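Side-chain contacts in phytase (Debaryomyces castellii, PDB 2GFI), which catalyses the release of phosphate from phytate (inositol hexakisphosphate) as a 3-phytase of the histidine acid phosphatase family: residues Ala40-Gln45 with His70-Pro75; Ser294-Asn299 with Phe339-Gly344; Thr331-Ile336 with Gly367-Gly372. All coordinates share one frame; numbering follows the deposited sequence.

Contact 1 (Ala40-Gln45 with His70-Pro75)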
loop_
_atom_site.group_PDB
_atom_site.type_symbol
_atom_site.label_atom_id
_atom_site.label_comp_id
_atom_site.label_asym_id
_atom_site.label_seq_id
_atom_site.Cartn_x
_atom_site.Cartn_y
_atom_site.Cartn_z
ATOM N N ALA A 40 -17.307 -6.672 -15.668
ATOM C CA ALA A 40 -16.614 -7.444 -16.699
ATOM C C ALA A 40 -15.169 -7.689 -16.329
ATOM O O ALA A 40 -14.562 -8.679 -16.758
ATOM C CB ALA A 40 -16.682 -6.709 -18.051
ATOM N N ALA A 41 -14.601 -6.747 -15.578
ATOM C CA ALA A 41 -13.190 -6.743 -15.262
ATOM C C ALA A 41 -12.961 -7.686 -14.042
ATOM O O ALA A 41 -13.918 -8.327 -13.592
ATOM C CB ALA A 41 -12.719 -5.307 -15.005
ATOM N N PRO A 42 -11.732 -7.813 -13.527
ATOM C CA PRO A 42 -11.486 -8.747 -12.431
ATOM C C PRO A 42 -12.329 -8.513 -11.159
ATOM O O PRO A 42 -12.947 -7.442 -10.981
ATOM C CB PRO A 42 -9.976 -8.605 -12.165
ATOM C CG PRO A 42 -9.426 -8.188 -13.531
ATOM C CD PRO A 42 -10.481 -7.188 -13.992
ATOM N N TYR A 43 -12.334 -9.533 -10.291
ATOM C CA TYR A 43 -12.976 -9.430 -8.997
ATOM C C TYR A 43 -12.515 -8.183 -8.258
ATOM O O TYR A 43 -11.329 -7.811 -8.310
ATOM C CB TYR A 43 -12.627 -10.650 -8.122
ATOM C CG TYR A 43 -13.314 -10.581 -6.791
ATOM C CD1 TYR A 43 -14.697 -10.629 -6.703
ATOM C CD2 TYR A 43 -12.580 -10.430 -5.620
ATOM C CE1 TYR A 43 -15.331 -10.545 -5.476
ATOM C CE2 TYR A 43 -13.203 -10.358 -4.395
ATOM C CZ TYR A 43 -14.566 -10.405 -4.326
ATOM O OH TYR A 43 -15.166 -10.305 -3.069
ATOM N N ILE A 44 -13.461 -7.548 -7.566
ATOM C CA ILE A 44 -13.125 -6.530 -6.599
ATOM C C ILE A 44 -14.102 -6.617 -5.441
ATOM O O ILE A 44 -15.289 -6.886 -5.629
ATOM C CB ILE A 44 -13.127 -5.108 -7.268
ATOM C CG1 ILE A 44 -12.360 -4.106 -6.397
ATOM C CG2 ILE A 44 -14.551 -4.680 -7.618
ATOM C CD1 ILE A 44 -12.065 -2.788 -7.086
ATOM N N GLN A 45 -13.589 -6.372 -4.243
ATOM C CA GLN A 45 -14.386 -6.405 -3.021
ATOM C C GLN A 45 -15.301 -5.206 -2.948
ATOM O O GLN A 45 -14.944 -4.089 -3.359
ATOM C CB GLN A 45 -13.496 -6.437 -1.774
ATOM C CG GLN A 45 -12.592 -7.645 -1.719
ATOM C CD GLN A 45 -11.691 -7.650 -0.522
ATOM O OE1 GLN A 45 -11.407 -6.602 0.073
ATOM N NE2 GLN A 45 -11.227 -8.819 -0.160
ATOM N N HIS A 70 -19.335 -17.220 -11.783
ATOM C CA HIS A 70 -18.108 -17.785 -12.336
ATOM C C HIS A 70 -16.994 -16.757 -12.104
ATOM O O HIS A 70 -17.292 -15.555 -11.893
ATOM C CB HIS A 70 -18.258 -18.049 -13.830
ATOM C CG HIS A 70 -18.704 -16.847 -14.614
ATOM N ND1 HIS A 70 -17.852 -15.815 -14.962
ATOM C CD2 HIS A 70 -19.919 -16.519 -15.114
ATOM C CE1 HIS A 70 -18.528 -14.893 -15.620
ATOM N NE2 HIS A 70 -19.782 -15.311 -15.757
ATOM N N GLY A 71 -15.726 -17.186 -12.150
ATOM C CA GLY A 71 -14.625 -16.212 -12.078
ATOM C C GLY A 71 -14.433 -15.443 -13.391
ATOM O O GLY A 71 -15.191 -15.640 -14.349
ATOM N N GLU A 72 -13.400 -14.596 -13.426
ATOM C CA GLU A 72 -13.005 -13.870 -14.610
ATOM C C GLU A 72 -12.961 -14.800 -15.820
ATOM O O GLU A 72 -12.557 -15.952 -15.721
ATOM C CB GLU A 72 -11.642 -13.200 -14.411
ATOM C CG GLU A 72 -11.622 -12.059 -13.388
ATOM C CD GLU A 72 -11.415 -12.497 -11.929
ATOM O OE1 GLU A 72 -11.744 -13.634 -11.540
ATOM O OE2 GLU A 72 -10.916 -11.684 -11.134
ATOM N N ARG A 73 -13.366 -14.278 -16.959
ATOM C CA ARG A 73 -13.457 -15.051 -18.164
ATOM C C ARG A 73 -12.990 -14.245 -19.357
ATOM O O ARG A 73 -12.771 -13.019 -19.281
ATOM C CB ARG A 73 -14.899 -15.537 -18.363
ATOM C CG ARG A 73 -15.972 -14.445 -18.205
ATOM C CD ARG A 73 -17.169 -14.800 -19.008
ATOM N NE ARG A 73 -18.283 -13.882 -18.930
ATOM C CZ ARG A 73 -18.481 -12.914 -19.813
ATOM N NH1 ARG A 73 -17.623 -12.720 -20.791
ATOM N NH2 ARG A 73 -19.523 -12.131 -19.715
ATOM N N TYR A 74 -12.783 -14.975 -20.452
ATOM C CA TYR A 74 -12.700 -14.425 -21.773
ATOM C C TYR A 74 -14.053 -13.830 -22.121
ATOM O O TYR A 74 -15.064 -14.123 -21.462
ATOM C CB TYR A 74 -12.375 -15.533 -22.774
ATOM C CG TYR A 74 -10.900 -15.810 -22.888
ATOM C CD1 TYR A 74 -10.132 -15.185 -23.872
ATOM C CD2 TYR A 74 -10.267 -16.693 -22.001
ATOM C CE1 TYR A 74 -8.749 -15.450 -23.982
ATOM C CE2 TYR A 74 -8.905 -16.944 -22.089
ATOM C CZ TYR A 74 -8.158 -16.324 -23.072
ATOM O OH TYR A 74 -6.810 -16.577 -23.136
ATOM N N PRO A 75 -14.084 -13.002 -23.163
ATOM C CA PRO A 75 -15.344 -12.440 -23.614
ATOM C C PRO A 75 -16.297 -13.559 -24.016
ATOM O O PRO A 75 -15.870 -14.660 -24.372
ATOM C CB PRO A 75 -14.946 -11.588 -24.817
ATOM C CG PRO A 75 -13.471 -11.340 -24.654
ATOM C CD PRO A 75 -12.932 -12.528 -23.942
#
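Glu-72 extends its side chain against the backbone of Pro-42 and Tyr-43, and nearly the whole contact runs along that one chain. Its CB points toward segment 40-45, and with chi1 at -68° CG stands beside the backbone N of Glu-72 and anti to its carbonyl carbon. CG then rests 3.5 Å from Pro-42 CA, an apolar touch that also reaches the proline CB. Chi2, at 86°, bends the chain there, so that CD comes alongside the Pro-42/Tyr-43 peptide instead of running on past it. At the tip, OE2 accepts the N-H of Tyr-43 at 2.7 Å in an almost straight bond (170°), although the donor approaches from above the carboxylate plane. Glu-72 OE2 also lies 3.4 Å from Pro-42 CB and close to Tyr-43 CB. Proline suits position 42 because it offers a rigid apolar flank, its CA and CB lying against the CG and OE2 of Glu-72. With an alanine in place of Glu-72, that buried N-H would probably lose its acceptor and a gap would open beside the proline ring. The phenol of Tyr-43 leads away to a hydrogen bond with Asp-394, while Gln-25 of the second subunit packs on Pro-42 and bonds to Tyr-43 O. Two residues before Glu-72, His-70 ND1 donates to Gly-71 O at 2.7 Å, with the oxygen in the ring plane, which fixes the turn of the imidazole. Arg-73 lays the edge of its guanidinium toward His-70 NE2. Segment 70-75 carries the HGxRxP part of the RHGxRxP signature of histidine acid phosphatases, with His-70, Gly-71, Arg-73 and Pro-75 as its fixed residues and His-70 as the predicted nucleophile.

Contact 2 (Ser294-Asn299 with Phe339-Gly344)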
loop_
_atom_site.group_PDB
_atom_site.type_symbol
_atom_site.label_atom_id
_atom_site.label_comp_id
_atom_site.label_asym_id
_atom_site.label_seq_id
_atom_site.Cartn_x
_atom_site.Cartn_y
_atom_site.Cartn_z
ATOM N N SER A 294 -32.948 -4.353 -16.201
ATOM C CA SER A 294 -33.064 -5.673 -16.788
ATOM C C SER A 294 -33.047 -6.768 -15.745
ATOM O O SER A 294 -33.847 -7.690 -15.808
ATOM C CB SER A 294 -31.918 -5.886 -17.771
ATOM O OG SER A 294 -31.865 -4.749 -18.595
ATOM N N ASN A 295 -32.123 -6.665 -14.790
ATOM C CA ASN A 295 -31.849 -7.762 -13.861
ATOM C C ASN A 295 -32.199 -7.487 -12.416
ATOM O O ASN A 295 -31.969 -8.340 -11.569
ATOM C CB ASN A 295 -30.375 -8.149 -13.895
ATOM C CG ASN A 295 -29.850 -8.338 -15.288
ATOM O OD1 ASN A 295 -30.567 -8.795 -16.167
ATOM N ND2 ASN A 295 -28.567 -7.999 -15.494
ATOM N N SER A 296 -32.711 -6.300 -12.136
ATOM C CA SER A 296 -33.023 -5.938 -10.778
ATOM C C SER A 296 -34.418 -5.314 -10.688
ATOM O O SER A 296 -35.268 -5.543 -11.549
ATOM C CB SER A 296 -31.940 -5.001 -10.247
ATOM O OG SER A 296 -31.944 -4.963 -8.837
ATOM N N ALA A 297 -34.652 -4.521 -9.658
ATOM C CA ALA A 297 -35.989 -4.053 -9.326
ATOM C C ALA A 297 -36.613 -3.126 -10.376
ATOM O O ALA A 297 -37.805 -2.813 -10.304
ATOM C CB ALA A 297 -35.985 -3.387 -7.932
ATOM N N GLY A 298 -35.812 -2.680 -11.334
ATOM C CA GLY A 298 -36.327 -1.917 -12.479
ATOM C C GLY A 298 -37.261 -2.785 -13.302
ATOM O O GLY A 298 -38.179 -2.296 -13.926
ATOM N N ASN A 299 -37.018 -4.085 -13.304
ATOM C CA ASN A 299 -37.831 -5.022 -14.050
ATOM C C ASN A 299 -38.797 -5.729 -13.091
ATOM O O ASN A 299 -38.350 -6.384 -12.122
ATOM C CB ASN A 299 -36.945 -6.032 -14.791
ATOM C CG ASN A 299 -37.731 -6.896 -15.773
ATOM O OD1 ASN A 299 -38.588 -7.680 -15.371
ATOM N ND2 ASN A 299 -37.430 -6.765 -17.069
ATOM N N PHE A 339 -31.493 -12.644 -7.936
ATOM C CA PHE A 339 -31.513 -13.064 -6.532
ATOM C C PHE A 339 -31.531 -11.842 -5.610
ATOM O O PHE A 339 -32.411 -11.732 -4.764
ATOM C CB PHE A 339 -30.316 -13.994 -6.254
ATOM C CG PHE A 339 -30.275 -14.585 -4.873
ATOM C CD1 PHE A 339 -31.395 -14.609 -4.043
ATOM C CD2 PHE A 339 -29.100 -15.181 -4.416
ATOM C CE1 PHE A 339 -31.322 -15.203 -2.766
ATOM C CE2 PHE A 339 -29.024 -15.753 -3.114
ATOM C CZ PHE A 339 -30.140 -15.775 -2.313
ATOM N N HIS A 340 -30.602 -10.906 -5.815
ATOM C CA HIS A 340 -30.514 -9.654 -5.027
ATOM C C HIS A 340 -31.686 -8.726 -5.177
ATOM O O HIS A 340 -32.004 -7.963 -4.264
ATOM C CB HIS A 340 -29.207 -8.885 -5.326
ATOM C CG HIS A 340 -28.044 -9.390 -4.533
ATOM N ND1 HIS A 340 -27.677 -8.844 -3.313
ATOM C CD2 HIS A 340 -27.210 -10.430 -4.751
ATOM C CE1 HIS A 340 -26.650 -9.517 -2.827
ATOM N NE2 HIS A 340 -26.349 -10.487 -3.678
ATOM N N SER A 341 -32.350 -8.793 -6.323
ATOM C CA SER A 341 -33.629 -8.091 -6.475
ATOM C C SER A 341 -34.606 -8.541 -5.374
ATOM O O SER A 341 -35.339 -7.729 -4.809
ATOM C CB SER A 341 -34.221 -8.374 -7.844
ATOM O OG SER A 341 -35.202 -7.418 -8.140
ATOM N N ALA A 342 -34.595 -9.832 -5.056
ATOM C CA ALA A 342 -35.424 -10.297 -3.979
ATOM C C ALA A 342 -34.768 -10.129 -2.607
ATOM O O ALA A 342 -35.475 -9.794 -1.665
ATOM C CB ALA A 342 -35.888 -11.720 -4.211
ATOM N N ILE A 343 -33.460 -10.368 -2.471
ATOM C CA ILE A 343 -32.762 -10.118 -1.183
ATOM C C ILE A 343 -33.000 -8.705 -0.704
ATOM O O ILE A 343 -33.297 -8.476 0.471
ATOM C CB ILE A 343 -31.232 -10.378 -1.251
ATOM C CG1 ILE A 343 -30.931 -11.851 -1.583
ATOM C CG2 ILE A 343 -30.577 -10.006 0.091
ATOM C CD1 ILE A 343 -29.527 -12.111 -2.151
ATOM N N GLY A 344 -32.872 -7.741 -1.605
ATOM C CA GLY A 344 -33.252 -6.387 -1.266
ATOM C C GLY A 344 -32.326 -5.615 -0.355
ATOM O O GLY A 344 -32.721 -4.624 0.219
#
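Ser-341 points its CB toward Ser-296 and Ala-297, the first residues of the type I turn Ser-296 to Asn-299, whereas the side chains of those two residues leave their backbone across the line of approach. The serine hydroxyl therefore meets main chain more than side chain. With chi1 at -162°, Ser-341 OG is swung away from its own backbone N and comes over the flat face of the peptide joining Ser-296 to Ala-297, 3.4 Å from Ser-296 C. Ala-297 N is similarly near, but its N-H points the wrong way and no hydrogen bond forms. The two serine hydroxyls do not pair either: Ser-296 OG and Ser-341 OG stay 4.1 Å apart. Ser-341 OG instead has a hydrogen bond with Thr-302 OG1. Thr-302 OG1 is also within hydrogen-bonding reach of Ser-296 O and Asn-299 O, which must share its proton if both accept it; the threonine thus joins helix 333-343 to both ends of the turn. Ser-341 CB supplies the apolar part of the contact, 4.0 Å from Ser-296 CA. Small residues suit this place, since the backbones approach to 4.8 Å between the CA atoms of Ser-296 and Ser-341. The turn is closed by Asn-299 N donating to Ser-296 O at 2.9 Å. Within helix 333-343, Ile-343 places CD1 over the centre of the Phe-339 ring, 3.4 Å above its plane, and also over a face of the His-340 imidazole. Altogether the turn links the end of helix 277-295 to the start of helix 302-318, where Asn-299 OD1 accepts from Met-301 N. The last turn of helix 333-343 is held between this corner, helix 302-318 at Phe-339, and strand 385-392, on which His-340 and Ile-343 pack.

Contact 3 (Thr331-Ile336 with Gly367-Gly372)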
loop_
_atom_site.group_PDB
_atom_site.type_symbol
_atom_site.label_atom_id
_atom_site.label_comp_id
_atom_site.label_asym_id
_atom_site.label_seq_id
_atom_site.Cartn_x
_atom_site.Cartn_y
_atom_site.Cartn_z
ATOM N N THR A 331 -23.340 -19.739 -10.301
ATOM C CA THR A 331 -24.253 -19.370 -11.350
ATOM C C THR A 331 -23.749 -18.069 -12.005
ATOM O O THR A 331 -22.577 -17.769 -11.886
ATOM C CB THR A 331 -25.689 -19.294 -10.791
ATOM O OG1 THR A 331 -26.615 -19.054 -11.867
ATOM C CG2 THR A 331 -25.863 -18.109 -9.838
ATOM N N HIS A 332 -24.592 -17.327 -12.721
ATOM C CA HIS A 332 -24.139 -16.162 -13.465
ATOM C C HIS A 332 -24.415 -14.880 -12.687
ATOM O O HIS A 332 -25.137 -14.885 -11.704
ATOM C CB HIS A 332 -24.873 -16.073 -14.813
ATOM C CG HIS A 332 -24.557 -17.192 -15.752
ATOM N ND1 HIS A 332 -25.245 -18.389 -15.734
ATOM C CD2 HIS A 332 -23.650 -17.290 -16.753
ATOM C CE1 HIS A 332 -24.771 -19.179 -16.685
ATOM N NE2 HIS A 332 -23.795 -18.542 -17.308
ATOM N N ASP A 333 -23.856 -13.771 -13.143
ATOM C CA ASP A 333 -24.133 -12.492 -12.523
ATOM C C ASP A 333 -25.625 -12.200 -12.532
ATOM O O ASP A 333 -26.195 -11.725 -11.524
ATOM C CB ASP A 333 -23.342 -11.361 -13.199
ATOM C CG ASP A 333 -23.492 -11.336 -14.713
ATOM O OD1 ASP A 333 -24.141 -12.223 -15.326
ATOM O OD2 ASP A 333 -22.966 -10.440 -15.399
ATOM N N THR A 334 -26.259 -12.521 -13.656
ATOM C CA THR A 334 -27.659 -12.227 -13.873
ATOM C C THR A 334 -28.519 -12.897 -12.831
ATOM O O THR A 334 -29.461 -12.311 -12.342
ATOM C CB THR A 334 -28.083 -12.620 -15.295
ATOM O OG1 THR A 334 -27.390 -11.787 -16.236
ATOM C CG2 THR A 334 -29.541 -12.219 -15.530
ATOM N N ASP A 335 -28.146 -14.103 -12.437
ATOM C CA ASP A 335 -28.960 -14.866 -11.520
ATOM C C ASP A 335 -28.789 -14.350 -10.131
ATOM O O ASP A 335 -29.759 -14.274 -9.355
ATOM C CB ASP A 335 -28.572 -16.306 -11.626
ATOM C CG ASP A 335 -28.760 -16.804 -13.017
ATOM O OD1 ASP A 335 -29.954 -16.859 -13.404
ATOM O OD2 ASP A 335 -27.806 -17.089 -13.802
ATOM N N ILE A 336 -27.552 -13.949 -9.844
ATOM C CA ILE A 336 -27.228 -13.358 -8.570
ATOM C C ILE A 336 -27.839 -11.981 -8.468
ATOM O O ILE A 336 -28.230 -11.587 -7.380
ATOM C CB ILE A 336 -25.717 -13.319 -8.361
ATOM C CG1 ILE A 336 -25.177 -14.754 -8.330
ATOM C CG2 ILE A 336 -25.382 -12.576 -7.067
ATOM C CD1 ILE A 336 -23.661 -14.854 -8.277
ATOM N N GLY A 367 -20.787 -3.753 -7.404
ATOM C CA GLY A 367 -20.788 -3.977 -5.959
ATOM C C GLY A 367 -21.433 -5.334 -5.666
ATOM O O GLY A 367 -21.202 -5.936 -4.604
ATOM N N ILE A 368 -22.226 -5.825 -6.621
ATOM C CA ILE A 368 -22.982 -7.062 -6.431
ATOM C C ILE A 368 -22.330 -8.186 -7.203
ATOM O O ILE A 368 -22.021 -9.231 -6.610
ATOM C CB ILE A 368 -24.482 -6.938 -6.837
ATOM C CG1 ILE A 368 -25.200 -5.754 -6.153
ATOM C CG2 ILE A 368 -25.230 -8.248 -6.507
ATOM C CD1 ILE A 368 -26.773 -5.668 -6.539
ATOM N N THR A 369 -22.109 -7.984 -8.510
ATOM C CA THR A 369 -21.568 -9.043 -9.346
ATOM C C THR A 369 -20.338 -8.657 -10.159
ATOM O O THR A 369 -20.423 -8.539 -11.389
ATOM C CB THR A 369 -22.640 -9.668 -10.288
ATOM O OG1 THR A 369 -23.087 -8.685 -11.232
ATOM C CG2 THR A 369 -23.919 -10.090 -9.527
ATOM N N PRO A 370 -19.185 -8.495 -9.502
ATOM C CA PRO A 370 -17.942 -8.393 -10.230
ATOM C C PRO A 370 -17.685 -9.795 -10.731
ATOM O O PRO A 370 -18.397 -10.719 -10.315
ATOM C CB PRO A 370 -16.934 -8.043 -9.133
ATOM C CG PRO A 370 -17.513 -8.722 -7.911
ATOM C CD PRO A 370 -18.957 -8.413 -8.042
ATOM N N GLN A 371 -16.693 -9.973 -11.600
ATOM C CA GLN A 371 -16.289 -11.339 -11.966
ATOM C C GLN A 371 -15.878 -11.997 -10.669
ATOM O O GLN A 371 -15.232 -11.349 -9.835
ATOM C CB GLN A 371 -15.134 -11.317 -12.934
ATOM C CG GLN A 371 -15.461 -10.697 -14.265
ATOM C CD GLN A 371 -16.240 -11.649 -15.190
ATOM O OE1 GLN A 371 -16.681 -12.715 -14.762
ATOM N NE2 GLN A 371 -16.393 -11.257 -16.455
ATOM N N GLY A 372 -16.290 -13.249 -10.461
ATOM C CA GLY A 372 -15.928 -13.951 -9.251
ATOM C C GLY A 372 -16.769 -13.468 -8.083
ATOM O O GLY A 372 -16.385 -13.657 -6.924
#
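Asp-333 meets Thr-369 at the start of helix 333-343, within the His-Asp motif of histidine acid phosphatases; His-332 takes the N-cap position and Asp-333 is the predicted proton donor. Van der Waals packing dominates. Thr-369 CB lies 3.4 Å from Asp-333 CB. Thr-369 CG2 lies 3.8 Å from Ile-336 CG2, and the threonine and isoleucine side chains slide past each other in opposite directions. Ile-368 adds a looser apolar touch, its CG2 4.4 Å from Ile-336 CG2. A beta-branched threonine suits this spot: the branch lets the methyl pack on Ile-336 while the small hydroxyl fits against the Asp-333 CB. No hydrogen bond crosses between the segments, and Asp-333 finds its polar partners in Thr-334 and Arg-69. Its chi1 of 51° sets CG between its own N and carbonyl carbon, which lets OD1 take a weak bond from Thr-334 N, at 125°, while OD2 forms a salt bridge with Arg-69. Both carboxylate oxygens thus have partners other than the threonine, which packs against the CB of the aspartate. There Thr-369 OG1 touches Asp-333 CB, a methylene carbon, at 3.3 Å.

In the fold
Contacts 1 and 3 meet at the predicted active site, their centres 9 Å apart. His-70 O is 2.9 Å from Gly-372 N, a probable hydrogen bond joining the nucleophile's backbone to segment 367-372, and Ala-40 O has Gln-371 NE2 as a partner. Contact 1 holds the predicted nucleophile and contact 3 the predicted proton donor, with the side chains of His-70 and Asp-333 about 5 Å apart. Contact 2 shares helix 333-343 with contact 3, their centres 12 Å apart, and His-340 packs on Ile-368. The side chain of Asn-295 lies about 6 Å from that of Asp-333. Contacts 1 and 2 do not touch, their centres being 21 Å apart.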